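Local coordinates for protein putative transcriptional regulator (Clostridium difficile, PDB 3QI7) that is of unknown function but is probably a lipoprotein whose periplasmic-binding-protein-like fold is consistent with recognition of a small ligand such as a sugar, at residues Ile9-Phe13 with Val55-Ile59; Gln193-Pro197 with Phe211-Asp215. All coordinates share one frame; numbering follows the deposited sequence.

Contact 1 of 2, residues Ile9-Phe13 with Val55-Ile59; sequences IIDDF and VKQTI
Phe13 and Gln57 sit side by side where two parallel strands, 13-19 and 57-63, begin to pair in the first sheet of this periplasmic-binding-protein-like fold, and the site illustrates how a sheet margin passes from close packing to solvent. On the tight side the Phe13 ring is buried. Its CG lies between the backbone N and the carbonyl carbon (chi1 64°), which stands the ring up beside the Gln57 chain; Gln57 CB rests over one ring face, 4.0 Å from the centroid of the Phe13 ring and offset toward the rim. The Gln57 amide, turned 85° from the ring plane, leads away to Lys323 of helix 306-324, which hydrogen-bonds OE1 and also touches Phe13. Val55 meets the ring at its edge, CG1 lying 4.0 Å from Phe13 CE1. Two backbone bonds fix the register: Phe13 N donates to Lys56 O at 3.0 Å, and Thr58 N to Phe13 O at 3.2 Å, flanking Gln57 as a parallel bridge requires.

The other side is looser. Ile10, Asp12 and Lys56 are exposed, and Ile10 meets Val55 mainly through its backbone, O lying 3.6 Å from Val55 CG1, with the methyl contact of Ile10 CG2 to that same carbon longer still. Asp12 and Lys56 run alongside each other, yet their charged ends stay apart, with OD2 6.1 Å from NZ. The carboxylate instead takes a backbone N-H just ahead of the Phe13-Gln57 bridge: Lys56 N reaches Asp12 OD1 at 2.9 Å, approaching from above the carboxylate plane, 60° out of it.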
loop_
_atom_site.group_PDB
_atom_site.type_symbol
_atom_site.label_atom_id
_atom_site.label_comp_id
_atom_site.label_asym_id
_atom_site.label_seq_id
_atom_site.Cartn_x
_atom_site.Cartn_y
_atom_site.Cartn_z
ATOM N N ILE A 9 22.271 -17.956 22.577
ATOM C CA ILE A 9 22.211 -18.081 21.087
ATOM C C ILE A 9 20.786 -18.407 20.599
ATOM O O ILE A 9 20.328 -19.549 20.708
ATOM C CB ILE A 9 23.183 -19.163 20.585
ATOM N N ILE A 10 20.093 -17.397 20.073
ATOM C CA ILE A 10 18.772 -17.574 19.441
ATOM C C ILE A 10 18.835 -18.662 18.344
ATOM O O ILE A 10 19.716 -18.624 17.490
ATOM C CB ILE A 10 18.273 -16.213 18.810
ATOM C CG1 ILE A 10 17.959 -15.169 19.892
ATOM C CG2 ILE A 10 17.048 -16.406 17.885
ATOM C CD1 ILE A 10 16.892 -15.604 20.903
ATOM N N ASP A 11 17.903 -19.617 18.379
ATOM C CA ASP A 11 17.802 -20.655 17.353
ATOM C C ASP A 11 17.546 -20.053 15.966
ATOM O O ASP A 11 16.889 -19.016 15.826
ATOM C CB ASP A 11 16.645 -21.625 17.646
ATOM C CG ASP A 11 16.895 -22.527 18.859
ATOM O OD1 ASP A 11 18.063 -22.760 19.240
ATOM O OD2 ASP A 11 15.900 -23.024 19.420
ATOM N N ASP A 12 18.038 -20.728 14.941
ATOM C CA ASP A 12 17.677 -20.371 13.579
ATOM C C ASP A 12 16.152 -20.443 13.453
ATOM O O ASP A 12 15.509 -21.285 14.089
ATOM C CB ASP A 12 18.372 -21.300 12.592
ATOM C CG ASP A 12 19.897 -21.151 12.616
ATOM O OD1 ASP A 12 20.424 -20.131 13.145
ATOM O OD2 ASP A 12 20.565 -22.066 12.090
ATOM N N PHE A 13 15.559 -19.536 12.686
ATOM C CA PHE A 13 14.106 -19.419 12.741
ATOM C C PHE A 13 13.470 -19.186 11.388
ATOM O O PHE A 13 14.155 -18.901 10.407
ATOM C CB PHE A 13 13.702 -18.344 13.764
ATOM C CG PHE A 13 14.154 -16.954 13.418
ATOM C CD1 PHE A 13 15.444 -16.522 13.725
ATOM C CD2 PHE A 13 13.278 -16.059 12.798
ATOM C CE1 PHE A 13 15.861 -15.232 13.435
ATOM C CE2 PHE A 13 13.689 -14.758 12.489
ATOM C CZ PHE A 13 14.991 -14.344 12.819
ATOM N N VAL A 55 22.926 -15.636 13.214
ATOM C CA VAL A 55 21.721 -16.441 13.331
ATOM C C VAL A 55 21.123 -16.526 11.917
ATOM O O VAL A 55 21.267 -15.592 11.137
ATOM C CB VAL A 55 20.714 -15.789 14.286
ATOM C CG1 VAL A 55 19.485 -16.669 14.429
ATOM C CG2 VAL A 55 21.362 -15.513 15.665
ATOM N N LYS A 56 20.475 -17.635 11.588
ATOM C CA LYS A 56 19.898 -17.808 10.249
ATOM C C LYS A 56 18.390 -17.620 10.262
ATOM O O LYS A 56 17.690 -18.098 11.168
ATOM C CB LYS A 56 20.253 -19.181 9.663
ATOM C CG LYS A 56 21.706 -19.293 9.145
ATOM C CD LYS A 56 22.077 -20.733 8.792
ATOM C CE LYS A 56 23.601 -20.930 8.742
ATOM N NZ LYS A 56 24.269 -20.131 7.664
ATOM N N GLN A 57 17.893 -16.910 9.251
ATOM C CA GLN A 57 16.463 -16.701 9.102
ATOM C C GLN A 57 16.059 -17.010 7.666
ATOM O O GLN A 57 16.787 -16.677 6.725
ATOM C CB GLN A 57 16.060 -15.246 9.440
ATOM C CG GLN A 57 17.178 -14.336 9.967
ATOM C CD GLN A 57 17.892 -13.545 8.885
ATOM O OE1 GLN A 57 18.264 -12.397 9.104
ATOM N NE2 GLN A 57 18.101 -14.152 7.720
ATOM N N THR A 58 14.904 -17.643 7.508
ATOM C CA THR A 58 14.311 -17.881 6.182
ATOM C C THR A 58 12.838 -17.472 6.208
ATOM O O THR A 58 12.209 -17.392 7.262
ATOM C CB THR A 58 14.387 -19.397 5.710
ATOM O OG1 THR A 58 13.824 -20.239 6.712
ATOM C CG2 THR A 58 15.819 -19.861 5.381
ATOM N N ILE A 59 12.299 -17.228 5.035
ATOM C CA ILE A 59 10.905 -16.894 4.904
ATOM C C ILE A 59 10.159 -18.138 4.447
ATOM O O ILE A 59 10.608 -18.831 3.524
ATOM C CB ILE A 59 10.710 -15.744 3.898
ATOM C CG1 ILE A 59 11.144 -14.424 4.558
ATOM C CG2 ILE A 59 9.253 -15.666 3.455
ATOM C CD1 ILE A 59 11.421 -13.292 3.580
#

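Contact 2 of 2, residues Gln193-Pro197 with Phe211-Asp215; sequences QVNTP and FLNED
Phe211 of helix 203-223 lies against Val194 and Thr196 of strand 191-196 and the following Pro197, in a beta-alpha unit of a periplasmic-binding-protein-like fold whose strand is an edge of the three-stranded parallel sheet and whose helix packs against it. Strand and helix run nearly antiparallel, their local axes 10.1 Å apart at 151°, a spacing that side chains fill.

Aromatic contacts come first. The Phe211 ring reaches across to the strand because its CG is trans to N (chi1 179°). Pro197 CD sits over one face in a CH-pi contact, 4.0 Å from the centroid of the Phe211 ring, while Val194 CG1 meets the ring edge in its plane, 3.7 Å from Phe211 CE1.

Purely aliphatic packing is slighter: Thr196 CG2 lies 3.9 Å from Leu212 CD2, and both side chains also touch Tyr162 of the neighbouring strand 159-164.

Polar atoms meet carbon across the interface. Asp215, one helical turn beyond Phe211, comes at Val194 from the opposite direction, OD2 standing 3.7 Å from CG2; this buried carboxylate oxygen is satisfied by hydrogen bonds with Tyr162 OH and Gln219 NE2. Asn195 CB points away from the helix, but its backbone O approaches Phe211 CZ to 3.2 Å.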
loop_
_atom_site.group_PDB
_atom_site.type_symbol
_atom_site.label_atom_id
_atom_site.label_comp_id
_atom_site.label_asym_id
_atom_site.label_seq_id
_atom_site.Cartn_x
_atom_site.Cartn_y
_atom_site.Cartn_z
ATOM N N GLN A 193 -16.475 17.716 -6.792
ATOM C CA GLN A 193 -16.792 16.273 -6.822
ATOM C C GLN A 193 -17.638 15.939 -8.041
ATOM O O GLN A 193 -18.678 16.551 -8.267
ATOM C CB GLN A 193 -17.502 15.818 -5.538
ATOM C CG GLN A 193 -18.068 14.425 -5.633
ATOM C CD GLN A 193 -18.766 14.020 -4.375
ATOM O OE1 GLN A 193 -18.655 14.701 -3.371
ATOM N NE2 GLN A 193 -19.526 12.932 -4.435
ATOM N N VAL A 194 -17.174 14.970 -8.824
ATOM C CA VAL A 194 -17.844 14.563 -10.048
ATOM C C VAL A 194 -18.132 13.074 -10.011
ATOM O O VAL A 194 -17.207 12.240 -9.856
ATOM C CB VAL A 194 -17.011 14.896 -11.278
ATOM C CG1 VAL A 194 -17.801 14.540 -12.590
ATOM C CG2 VAL A 194 -16.628 16.357 -11.265
ATOM N N ASN A 195 -19.426 12.756 -10.143
ATOM C CA ASN A 195 -19.913 11.384 -10.236
ATOM C C ASN A 195 -19.742 10.807 -11.637
ATOM O O ASN A 195 -20.299 11.322 -12.634
ATOM C CB ASN A 195 -21.391 11.272 -9.822
ATOM C CG ASN A 195 -21.623 11.462 -8.298
ATOM O OD1 ASN A 195 -20.687 11.592 -7.491
ATOM N ND2 ASN A 195 -22.906 11.488 -7.915
ATOM N N THR A 196 -18.970 9.729 -11.684
ATOM C CA THR A 196 -18.723 8.940 -12.888
ATOM C C THR A 196 -19.774 7.801 -12.987
ATOM O O THR A 196 -20.319 7.369 -11.956
ATOM C CB THR A 196 -17.304 8.310 -12.866
ATOM O OG1 THR A 196 -17.148 7.486 -11.703
ATOM C CG2 THR A 196 -16.230 9.377 -12.825
ATOM N N PRO A 197 -20.049 7.318 -14.212
ATOM C CA PRO A 197 -20.994 6.200 -14.389
ATOM C C PRO A 197 -20.565 4.932 -13.636
ATOM O O PRO A 197 -19.385 4.566 -13.638
ATOM C CB PRO A 197 -20.981 5.950 -15.908
ATOM C CG PRO A 197 -20.538 7.243 -16.509
ATOM C CD PRO A 197 -19.588 7.866 -15.502
ATOM N N PHE A 211 -16.607 9.632 -20.530
ATOM C CA PHE A 211 -17.090 10.588 -19.554
ATOM C C PHE A 211 -15.907 11.388 -18.968
ATOM O O PHE A 211 -15.948 12.653 -18.893
ATOM C CB PHE A 211 -17.872 9.879 -18.442
ATOM C CG PHE A 211 -18.373 10.814 -17.375
ATOM C CD1 PHE A 211 -17.563 11.159 -16.305
ATOM C CD2 PHE A 211 -19.653 11.379 -17.460
ATOM C CE1 PHE A 211 -18.011 12.038 -15.336
ATOM C CE2 PHE A 211 -20.104 12.258 -16.487
ATOM C CZ PHE A 211 -19.288 12.599 -15.440
ATOM N N LEU A 212 -14.883 10.662 -18.533
ATOM C CA LEU A 212 -13.714 11.298 -17.921
ATOM C C LEU A 212 -13.015 12.245 -18.887
ATOM O O LEU A 212 -12.741 13.400 -18.527
ATOM C CB LEU A 212 -12.731 10.298 -17.337
ATOM C CG LEU A 212 -13.122 9.574 -16.055
ATOM C CD1 LEU A 212 -12.171 8.382 -15.879
ATOM C CD2 LEU A 212 -13.088 10.511 -14.835
ATOM N N ASN A 213 -12.770 11.790 -20.109
ATOM C CA ASN A 213 -12.105 12.633 -21.075
ATOM C C ASN A 213 -12.832 13.946 -21.310
ATOM O O ASN A 213 -12.206 15.025 -21.326
ATOM C CB ASN A 213 -11.816 11.861 -22.366
ATOM C CG ASN A 213 -10.631 10.909 -22.199
ATOM O OD1 ASN A 213 -9.637 11.263 -21.559
ATOM N ND2 ASN A 213 -10.735 9.707 -22.755
ATOM N N GLU A 214 -14.150 13.872 -21.467
ATOM C CA GLU A 214 -14.925 15.081 -21.712
ATOM C C GLU A 214 -14.976 15.979 -20.484
ATOM O O GLU A 214 -14.828 17.189 -20.615
ATOM C CB GLU A 214 -16.327 14.751 -22.216
ATOM C CG GLU A 214 -16.301 14.051 -23.549
ATOM C CD GLU A 214 -15.622 14.872 -24.639
ATOM O OE1 GLU A 214 -15.942 16.079 -24.769
ATOM O OE2 GLU A 214 -14.772 14.300 -25.362
ATOM N N ASP A 215 -15.127 15.401 -19.294
ATOM C CA ASP A 215 -15.230 16.219 -18.076
ATOM C C ASP A 215 -13.900 16.936 -17.733
ATOM O O ASP A 215 -13.878 18.148 -17.419
ATOM C CB ASP A 215 -15.704 15.397 -16.902
ATOM C CG ASP A 215 -16.219 16.280 -15.771
ATOM O OD1 ASP A 215 -17.359 16.786 -15.911
ATOM O OD2 ASP A 215 -15.466 16.504 -14.796
#

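In the fold
From the N terminus, the chain first passes through the 9-13 lead-in to strand 13-19, then helix 26-42 and a partly unmodelled loop, before contact 1 brings strand 57-63 back beside the start, closing a parallel beta-alpha-beta crossover. Much later, after strand 159-164 and helix 171-186, edge strand 191-196 turns into helix 203-223, and contact 2 closes a short loop with only 13 residues between its segments. The two loops follow in series, neither nesting nor crossing. Their centres are 54 Å apart on opposite sides of the chain's centre: contact 1 joins strands 13-19 and 57-63 of the mixed sheet, contact 2 strand 191-196 of the three-stranded sheet to helix 203-223.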